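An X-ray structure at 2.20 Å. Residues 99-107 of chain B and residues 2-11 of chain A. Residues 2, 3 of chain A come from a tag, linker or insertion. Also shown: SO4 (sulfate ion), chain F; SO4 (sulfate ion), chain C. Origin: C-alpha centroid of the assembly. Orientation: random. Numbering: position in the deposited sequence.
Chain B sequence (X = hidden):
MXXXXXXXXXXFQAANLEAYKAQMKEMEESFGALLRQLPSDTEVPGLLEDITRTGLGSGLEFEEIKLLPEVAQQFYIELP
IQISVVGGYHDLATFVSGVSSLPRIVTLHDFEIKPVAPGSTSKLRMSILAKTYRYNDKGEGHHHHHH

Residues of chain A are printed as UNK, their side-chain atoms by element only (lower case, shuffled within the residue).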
ATOM      1  N   VAL B  99      11.143   4.168  -1.409  1.00 29.19           N
ATOM      2  CA  VAL B  99      10.946   3.017  -0.542  1.00 29.29           C
ATOM      3  C   VAL B  99       9.898   2.035  -1.108  1.00 30.67           C
ATOM      4  O   VAL B  99      10.070   0.816  -1.021  1.00 29.80           O
ATOM      5  CB  VAL B  99      10.545   3.404   0.890  1.00 29.70           C
ATOM      6  CG1 VAL B  99      10.204   2.137   1.708  1.00 27.70           C
ATOM      7  CG2 VAL B  99      11.680   4.194   1.583  1.00 29.86           C
ATOM      8  N   SER B 100       8.815   2.544  -1.689  1.00 31.04           N
ATOM      9  CA  SER B 100       7.791   1.601  -2.143  1.00 33.24           C
ATOM     10  C   SER B 100       8.279   0.790  -3.351  1.00 32.85           C
ATOM     11  O   SER B 100       7.746  -0.274  -3.613  1.00 33.58           O
ATOM     12  CB  SER B 100       6.460   2.288  -2.436  1.00 32.05           C
ATOM     13  OG  SER B 100       6.681   3.217  -3.476  1.00 36.46           O
ATOM     14  N   SER B 101       9.315   1.265  -4.045  1.00 33.47           N
ATOM     15  CA  SER B 101       9.801   0.594  -5.235  1.00 33.14           C
ATOM     16  C   SER B 101      11.139  -0.118  -5.042  1.00 33.67           C
ATOM     17  O   SER B 101      11.816  -0.432  -6.035  1.00 33.15           O
ATOM     18  CB  SER B 101       9.915   1.610  -6.372  1.00 34.01           C
ATOM     19  OG  SER B 101      10.893   2.584  -6.047  1.00 34.91           O
ATOM     20  N   LEU B 102      11.546  -0.322  -3.769  1.00 33.37           N
ATOM     21  CA  LEU B 102      12.803  -1.021  -3.427  1.00 33.18           C
ATOM     22  C   LEU B 102      12.831  -2.450  -3.922  1.00 33.01           C
ATOM     23  O   LEU B 102      11.787  -3.079  -4.011  1.00 32.63           O
ATOM     24  CB  LEU B 102      13.022  -1.065  -1.900  1.00 32.81           C
ATOM     25  CG  LEU B 102      13.295   0.265  -1.202  1.00 32.03           C
ATOM     26  CD1 LEU B 102      13.353   0.041   0.306  1.00 32.08           C
ATOM     27  CD2 LEU B 102      14.544   0.921  -1.737  1.00 29.32           C
ATOM     28  N   PRO B 103      14.038  -2.992  -4.216  1.00 33.21           N
ATOM     29  CA  PRO B 103      14.040  -4.411  -4.553  1.00 33.15           C
ATOM     30  C   PRO B 103      13.931  -5.247  -3.267  1.00 32.51           C
ATOM     31  O   PRO B 103      14.822  -6.045  -2.953  1.00 32.70           O
ATOM     32  CB  PRO B 103      15.398  -4.586  -5.263  1.00 33.73           C
ATOM     33  CG  PRO B 103      16.273  -3.622  -4.580  1.00 34.64           C
ATOM     34  CD  PRO B 103      15.395  -2.417  -4.287  1.00 33.27           C
ATOM     35  N   ARG B 104      12.831  -5.053  -2.540  1.00 32.38           N
ATOM     36  CA  ARG B 104      12.577  -5.748  -1.270  1.00 32.61           C
ATOM     37  C   ARG B 104      11.099  -6.061  -1.255  1.00 33.26           C
ATOM     38  O   ARG B 104      10.338  -5.480  -2.026  1.00 34.27           O
ATOM     39  CB  ARG B 104      12.918  -4.850  -0.069  1.00 31.90           C
ATOM     40  CG  ARG B 104      14.362  -4.315  -0.040  1.00 32.22           C
ATOM     41  CD  ARG B 104      15.340  -5.308   0.639  1.00 29.39           C
ATOM     42  NE  ARG B 104      16.720  -4.825   0.509  1.00 29.97           N
ATOM     43  CZ  ARG B 104      17.795  -5.593   0.635  1.00 28.91           C
ATOM     44  NH1 ARG B 104      17.656  -6.870   0.890  1.00 25.25           N
ATOM     45  NH2 ARG B 104      19.009  -5.079   0.513  1.00 29.42           N
ATOM     46  N   ILE B 105      10.685  -6.958  -0.379  1.00 33.14           N
ATOM     47  CA  ILE B 105       9.279  -7.163  -0.130  1.00 33.27           C
ATOM     48  C   ILE B 105       8.929  -6.212   1.007  1.00 33.69           C
ATOM     49  O   ILE B 105       9.090  -6.546   2.202  1.00 34.58           O
ATOM     50  CB  ILE B 105       8.968  -8.641   0.248  1.00 33.31           C
ATOM     51  CG1 ILE B 105       9.592  -9.610  -0.785  1.00 31.78           C
ATOM     52  CG2 ILE B 105       7.472  -8.848   0.403  1.00 33.22           C
ATOM     53  CD1 ILE B 105       9.142  -9.344  -2.247  1.00 33.05           C
ATOM     54  N   VAL B 106       8.480  -5.018   0.645  1.00 32.53           N
ATOM     55  CA  VAL B 106       8.132  -4.014   1.660  1.00 32.20           C
ATOM     56  C   VAL B 106       6.845  -3.308   1.280  1.00 32.58           C
ATOM     57  O   VAL B 106       6.662  -2.914   0.116  1.00 32.80           O
ATOM     58  CB  VAL B 106       9.290  -2.961   1.922  1.00 31.93           C
ATOM     59  CG1 VAL B 106       9.680  -2.197   0.649  1.00 27.85           C
ATOM     60  CG2 VAL B 106       8.909  -1.969   3.071  1.00 31.38           C
ATOM     61  N   THR B 107       5.946  -3.149   2.249  1.00 32.33           N
ATOM     62  CA  THR B 107       4.720  -2.387   1.990  1.00 32.73           C
ATOM     63  C   THR B 107       4.674  -1.196   2.938  1.00 31.94           C
ATOM     64  O   THR B 107       5.288  -1.209   4.025  1.00 32.41           O
ATOM     65  CB  THR B 107       3.441  -3.258   2.117  1.00 32.25           C
ATOM     66  OG1 THR B 107       3.493  -3.983   3.360  1.00 35.54           O
ATOM     67  CG2 THR B 107       3.350  -4.269   0.961  1.00 32.45           C
TER
ATOM     68  N   UNK A   2       4.509  -2.066  -7.509  1.00 35.91           N
ATOM     69  CA  UNK A   2       3.559  -3.079  -6.955  1.00 34.91           C
ATOM     70  C   UNK A   2       4.273  -4.248  -6.256  1.00 35.25           C
ATOM     71  O   UNK A   2       5.492  -4.423  -6.382  1.00 34.52           O
ATOM     72  c   UNK A   2       2.671  -3.589  -8.085  1.00 35.40           C
ATOM     73  o   UNK A   2       3.470  -4.216  -9.078  1.00 36.77           O
ATOM     74  N   UNK A   3       3.508  -5.059  -5.529  1.00 35.71           N
ATOM     75  CA  UNK A   3       4.024  -6.289  -4.928  1.00 35.93           C
ATOM     76  C   UNK A   3       4.597  -7.256  -5.990  1.00 36.35           C
ATOM     77  O   UNK A   3       5.661  -7.845  -5.779  1.00 35.76           O
ATOM     78  c   UNK A   3       2.916  -6.977  -4.125  1.00 36.27           C
ATOM     79  c   UNK A   3       3.255  -8.147  -3.197  1.00 37.08           C
ATOM     80  c   UNK A   3       4.394  -7.762  -2.246  1.00 35.01           C
ATOM     81  c   UNK A   3       1.977  -8.606  -2.432  1.00 36.08           C
ATOM     82  N   UNK A   4       3.890  -7.405  -7.116  1.00 36.25           N
ATOM     83  CA  UNK A   4       4.319  -8.258  -8.219  1.00 36.06           C
ATOM     84  C   UNK A   4       5.623  -7.769  -8.852  1.00 36.10           C
ATOM     85  O   UNK A   4       6.484  -8.575  -9.231  1.00 37.08           O
ATOM     86  c   UNK A   4       2.574  -9.284 -11.551  1.00 37.17           C
ATOM     87  c   UNK A   4       3.236  -8.324  -9.310  1.00 36.08           C
ATOM     88  c   UNK A   4       3.671  -9.147 -10.516  1.00 36.84           C
ATOM     89  c   UNK A   4       3.106  -9.988 -12.773  1.00 36.47           C
ATOM     90  n   UNK A   4       2.001 -10.453 -13.672  1.00 36.11           N
ATOM     91  N   UNK A   5       5.767  -6.459  -8.990  1.00 35.26           N
ATOM     92  CA  UNK A   5       7.021  -5.897  -9.461  1.00 35.09           C
ATOM     93  C   UNK A   5       8.170  -6.246  -8.511  1.00 33.54           C
ATOM     94  O   UNK A   5       9.292  -6.543  -8.961  1.00 33.05           O
ATOM     95  c   UNK A   5       5.936  -2.531 -11.079  1.00 45.07           C
ATOM     96  n   UNK A   5       5.718  -2.036 -12.286  1.00 46.06           N
ATOM     97  c   UNK A   5       6.332  -4.002 -11.010  1.00 39.79           C
ATOM     98  o   UNK A   5       5.806  -1.858 -10.049  1.00 47.37           O
ATOM     99  c   UNK A   5       6.916  -4.388  -9.653  1.00 35.51           C
ATOM    100  N   UNK A   6       7.873  -6.224  -7.219  1.00 31.33           N
ATOM    101  CA  UNK A   6       8.852  -6.554  -6.188  1.00 31.11           C
ATOM    102  C   UNK A   6       9.268  -8.025  -6.274  1.00 30.60           C
ATOM    103  O   UNK A   6      10.449  -8.308  -6.241  1.00 30.58           O
ATOM    104  c   UNK A   6       8.377  -4.655  -4.468  1.00 31.00           C
ATOM    105  c   UNK A   6       8.335  -6.183  -4.784  1.00 30.59           C
ATOM    106  o   UNK A   6       7.352  -5.207  -2.370  1.00 33.43           O
ATOM    107  c   UNK A   6       7.837  -4.329  -3.061  1.00 32.03           C
ATOM    108  n   UNK A   6       7.945  -3.072  -2.638  1.00 31.54           N
ATOM    109  N   UNK A   7       8.317  -8.963  -6.387  1.00 30.76           N
ATOM    110  CA  UNK A   7       8.698 -10.371  -6.617  1.00 31.25           C
ATOM    111  C   UNK A   7       9.415 -10.589  -7.941  1.00 30.88           C
ATOM    112  O   UNK A   7      10.368 -11.362  -7.965  1.00 31.57           O
ATOM    113  c   UNK A   7       5.493 -11.275  -3.270  1.00 34.91           C
ATOM    114  c   UNK A   7       7.520 -11.346  -6.472  1.00 31.69           C
ATOM    115  c   UNK A   7       6.357 -11.930  -2.381  1.00 32.53           C
ATOM    116  c   UNK A   7       5.874 -11.082  -4.604  1.00 32.35           C
ATOM    117  c   UNK A   7       7.959 -12.202  -4.150  1.00 30.86           C
ATOM    118  c   UNK A   7       7.594 -12.390  -2.832  1.00 30.84           C
ATOM    119  c   UNK A   7       7.100 -11.559  -5.054  1.00 32.75           C
ATOM    120  N   UNK A   8       8.989  -9.903  -9.009  1.00 30.85           N
ATOM    121  CA  UNK A   8       9.684  -9.942 -10.315  1.00 32.65           C
ATOM    122  C   UNK A   8      11.118  -9.504 -10.212  1.00 32.05           C
ATOM    123  O   UNK A   8      12.030 -10.177 -10.692  1.00 32.53           O
ATOM    124  o   UNK A   8       8.060  -9.631 -12.037  1.00 37.79           O
ATOM    125  c   UNK A   8       9.069  -8.993 -11.332  1.00 32.29           C
ATOM    126  N   UNK A   9      11.293  -8.312  -9.659  1.00 32.68           N
ATOM    127  CA  UNK A   9      12.613  -7.747  -9.441  1.00 33.17           C
ATOM    128  C   UNK A   9      13.522  -8.756  -8.726  1.00 32.70           C
ATOM    129  O   UNK A   9      14.687  -8.875  -9.073  1.00 32.97           O
ATOM    130  o   UNK A   9      11.950  -5.436  -9.460  1.00 35.84           O
ATOM    131  c   UNK A   9      12.513  -6.455  -8.623  1.00 33.15           C
ATOM    132  c   UNK A   9      13.880  -5.995  -8.193  1.00 33.64           C
ATOM    133  N   UNK A  10      12.946  -9.516  -7.787  1.00 32.07           N
ATOM    134  CA  UNK A  10      13.699 -10.360  -6.866  1.00 31.84           C
ATOM    135  C   UNK A  10      13.838 -11.804  -7.359  1.00 31.91           C
ATOM    136  O   UNK A  10      14.451 -12.652  -6.671  1.00 31.65           O
ATOM    137  c   UNK A  10      13.094 -10.283  -5.429  1.00 30.97           C
ATOM    138  c   UNK A  10      13.293  -8.893  -4.764  1.00 31.30           C
ATOM    139  n   UNK A  10      15.101  -8.910  -2.204  1.00 28.34           N
ATOM    140  c   UNK A  10      12.798  -8.816  -3.318  1.00 31.34           C
ATOM    141  c   UNK A  10      13.750  -9.559  -2.325  1.00 31.87           C
ATOM    142  N   UNK A  11      13.304 -12.069  -8.558  1.00 31.34           N
ATOM    143  CA  UNK A  11      13.271 -13.421  -9.142  1.00 30.61           C
ATOM    144  C   UNK A  11      14.655 -14.075  -9.321  1.00 30.43           C
ATOM    145  O   UNK A  11      14.807 -15.268  -9.122  1.00 29.47           O
ATOM    146  c   UNK A  11      12.494 -13.421 -10.491  1.00 30.12           C
TER
HETATM  147  S   SO4 F 304      21.169  -8.129   1.249  1.00 69.81           S
HETATM  148  O1  SO4 F 304      21.658  -7.105   0.325  1.00 68.40           O
HETATM  149  O2  SO4 F 304      19.995  -8.853   0.738  1.00 68.86           O
HETATM  150  O3  SO4 F 304      22.271  -9.056   1.531  1.00 69.02           O
HETATM  151  O4  SO4 F 304      20.758  -7.458   2.487  1.00 72.20           O
HETATM  152  S   SO4 C 302       2.897   1.140  -7.730  1.00 74.63           S
HETATM  153  O1  SO4 C 302       2.099   2.362  -7.938  1.00 71.58           O
HETATM  154  O2  SO4 C 302       2.093  -0.082  -7.827  1.00 75.11           O
HETATM  155  O3  SO4 C 302       3.923   1.052  -8.776  1.00 74.93           O
HETATM  156  O4  SO4 C 302       3.495   1.170  -6.384  1.00 74.21           O
HETATM  157  O   HOH W   1      11.117  -3.577  -7.122  1.00 38.02           O

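Position 2 carries one carbon ending in one oxygen, a serine. S2(A) comes from the tag; the backbone N of S2(A) donates to O2 of the chain C sulfate (3.1 Å), and the side chain stays clear of chain B.

Position 3 has four carbons, forked at the second, and touches I105(B): leucine, L3(A), also from the tag. It opens the helix, and its CD1 lies 4.2 Å from CG2 of I105(B), a loose apolar contact.

At position 4, four carbons run in a row to a nitrogen, so this is lysine. K4(A) is extended, all four chi angles t, and out of reach of chain B.

Position 5 shows three carbons, the third bearing one oxygen and one nitrogen: glutamine. Q5(A) looks back to the helix start, where its OE1 accepts from N of S2(A) at 2.9 Å and its N donates to OG of S2(A) at 3.2 Å.

Position 6 has the same atoms, but its CA-to-CB bond points toward chain B and the terminal amide is surrounded by backbone. This second glutamine, Q6(A), accepts at OE1 from N of V106(B) (3.2 Å), while its NE2 donates to O of V106(B) (3.0 Å) and to O of S100(B) (3.0 Å).

Position 7 is one carbon and a ring of six carbons, with CD1 of I105(B) over one face: phenylalanine. That CD1 of I105(B) lies 3.7 Å from the centroid of the F7(A) ring, a CH-pi contact.

Position 8, one carbon and one oxygen, is serine; S8(A) is out of reach of chain B, and its OG makes a weak bond to O of K4(A), 3.4 Å.

Position 9 has a carbon carrying one oxygen and one carbon, and it touches CB of P103(B): threonine. CG2 of T9(A) packs 3.6 Å from CB of P103(B). Its OG1 donates to O of Q5(A) (2.9 Å) and accepts from water 1 (3.1 Å), which also donates to O of L102(B) (3.2 Å).

Position 10, four carbons in a row ending in a nitrogen that meets O of P103(B), is lysine. K10(A) bends, chi3 and chi4 both p, and NZ donates to O of P103(B) at 3.0 Å.

Position 11 has a single carbon, alanine; A11(A) makes no contact.

The rule here is side chain to backbone. Every direct hydrogen bond across the contact pairs a Q6(A) or K10(A) side chain with main chain of chain B. Because Q6(A) meets both N and O of V106(B), its amide docks there much as a neighbouring strand would. I105(B) supplies the apolar half, reaching F7(A), L3(A) and the aliphatic part of K10(A).

Chain A 2-11: SLKQQFSTKA
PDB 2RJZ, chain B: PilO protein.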